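Local coordinates for RNA polymerase II-associated protein 3 (Homo sapiens, PDB 6FM8) that probably serves as a flexible scaffold that couples the chaperone HSP90 to the R2TP co-chaperone complex, at residues K21-F26 with F37-R42. Numbering follows the deposited sequence.
Sequences KILHDF and FEILQR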
# COMPACT_ATOMS: atom_id res chain seq x y z
N LYS A 21 -2.06 5.12 -4.92
CA LYS A 21 -1.88 6.12 -5.97
C LYS A 21 -0.84 7.17 -5.56
O LYS A 21 0.08 7.42 -6.33
CB LYS A 21 -3.23 6.79 -6.34
CG LYS A 21 -3.14 7.82 -7.46
N ILE A 22 -0.98 7.76 -4.35
CA ILE A 22 -0.06 8.77 -3.81
C ILE A 22 1.37 8.21 -3.73
O ILE A 22 2.32 8.85 -4.20
CB ILE A 22 -0.57 9.24 -2.42
CG1 ILE A 22 -1.74 10.23 -2.59
CG2 ILE A 22 0.56 9.87 -1.61
CD1 ILE A 22 -2.67 10.32 -1.36
N LEU A 23 1.51 7.00 -3.17
CA LEU A 23 2.80 6.35 -3.01
C LEU A 23 3.42 5.98 -4.37
O LEU A 23 4.63 6.12 -4.54
CB LEU A 23 2.63 5.09 -2.16
CG LEU A 23 2.53 5.33 -0.63
CD1 LEU A 23 2.04 4.10 0.06
CD2 LEU A 23 3.86 5.73 -0.04
N HIS A 24 2.61 5.51 -5.31
CA HIS A 24 3.12 5.14 -6.63
C HIS A 24 3.58 6.40 -7.39
O HIS A 24 4.64 6.38 -8.00
CB HIS A 24 2.09 4.32 -7.41
CG HIS A 24 2.57 3.94 -8.78
ND1 HIS A 24 3.62 3.06 -8.95
CD2 HIS A 24 2.17 4.39 -9.98
CE1 HIS A 24 3.81 2.98 -10.26
NE2 HIS A 24 2.95 3.75 -10.92
N ASP A 25 2.81 7.50 -7.30
CA ASP A 25 3.18 8.78 -7.91
C ASP A 25 4.50 9.29 -7.33
O ASP A 25 5.38 9.71 -8.09
CB ASP A 25 2.09 9.83 -7.67
CG ASP A 25 0.90 9.74 -8.60
OD1 ASP A 25 0.90 8.83 -9.47
OD2 ASP A 25 -0.05 10.52 -8.42
N PHE A 26 4.64 9.21 -5.99
CA PHE A 26 5.86 9.63 -5.28
C PHE A 26 7.04 8.71 -5.70
O PHE A 26 8.16 9.21 -5.92
CB PHE A 26 5.62 9.57 -3.76
CG PHE A 26 6.76 10.09 -2.91
CD1 PHE A 26 6.84 11.44 -2.57
CD2 PHE A 26 7.73 9.23 -2.41
CE1 PHE A 26 7.87 11.91 -1.76
CE2 PHE A 26 8.77 9.71 -1.61
CZ PHE A 26 8.83 11.05 -1.29
N PHE A 37 9.30 1.47 -2.71
CA PHE A 37 9.03 0.16 -3.29
C PHE A 37 8.56 -0.82 -2.19
O PHE A 37 7.59 -1.56 -2.37
CB PHE A 37 10.34 -0.37 -3.93
CG PHE A 37 10.18 -1.78 -4.46
CD1 PHE A 37 9.62 -2.00 -5.71
CD2 PHE A 37 10.58 -2.87 -3.70
CE1 PHE A 37 9.46 -3.31 -6.19
CE2 PHE A 37 10.40 -4.18 -4.17
CZ PHE A 37 9.86 -4.38 -5.42
N GLU A 38 9.29 -0.84 -1.07
CA GLU A 38 8.98 -1.73 0.05
C GLU A 38 7.58 -1.45 0.62
O GLU A 38 6.85 -2.40 0.91
CB GLU A 38 10.06 -1.59 1.13
CG GLU A 38 11.37 -2.26 0.73
N ILE A 39 7.21 -0.18 0.78
CA ILE A 39 5.88 0.16 1.31
C ILE A 39 4.79 -0.35 0.34
O ILE A 39 3.83 -1.00 0.77
CB ILE A 39 5.74 1.68 1.61
CG1 ILE A 39 6.76 2.15 2.69
CG2 ILE A 39 4.30 1.99 2.07
CD1 ILE A 39 6.92 3.72 2.76
N LEU A 40 4.98 -0.09 -0.97
CA LEU A 40 4.07 -0.54 -2.02
C LEU A 40 3.98 -2.06 -2.06
O LEU A 40 2.88 -2.59 -2.23
CB LEU A 40 4.53 0.01 -3.39
CG LEU A 40 4.27 1.51 -3.60
CD1 LEU A 40 5.13 2.06 -4.76
CD2 LEU A 40 2.74 1.79 -3.83
N GLN A 41 5.12 -2.77 -1.86
CA GLN A 41 5.14 -4.24 -1.85
C GLN A 41 4.31 -4.77 -0.68
O GLN A 41 3.53 -5.69 -0.88
CB GLN A 41 6.59 -4.77 -1.78
CG GLN A 41 6.99 -5.63 -2.97
CD GLN A 41 6.37 -7.01 -2.93
OE1 GLN A 41 6.60 -7.80 -2.00
NE2 GLN A 41 5.60 -7.34 -3.95
N ARG A 42 4.42 -4.16 0.51
CA ARG A 42 3.62 -4.59 1.68
C ARG A 42 2.12 -4.33 1.43
O ARG A 42 1.28 -5.16 1.78
CB ARG A 42 4.07 -3.85 2.95
CG ARG A 42 5.34 -4.37 3.61
CD ARG A 42 5.47 -3.81 5.02
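L23 and L40 face each other in an antiparallel helical hairpin in the C-terminal part of RPAP3, where helix 34-48 runs back along helix 13-29. The two short axes approach to 10.0 Å, with 150° between their directions. No hydrogen bond joins the segments; three aliphatic side chains make most of the contact. L40 lies against the backbone of the other helix: its CD2 comes 3.7 Å from L23 CB, while CD1 sits close to L23 O and H24 CA. The same CD2 is 4.0 Å from H24 N. L23 reaches back with CD1, which touches I39 CG2 at 3.7 Å, the two side chains crossing at about a right angle. In L23, CG stands anti to the carbonyl carbon (chi1 -79°), which carries the isobutyl group across to I39 and also to L43. Y27 touches L40 as well, extending the apolar seam along helix 13-29. With an alanine in place of L40, the methyls resting on L23 and H24 would be gone, probably leaving a gap between the helices. With no polar bond between the segments, the pairing rests on van der Waals contact and the partial burial of branched aliphatic side chains.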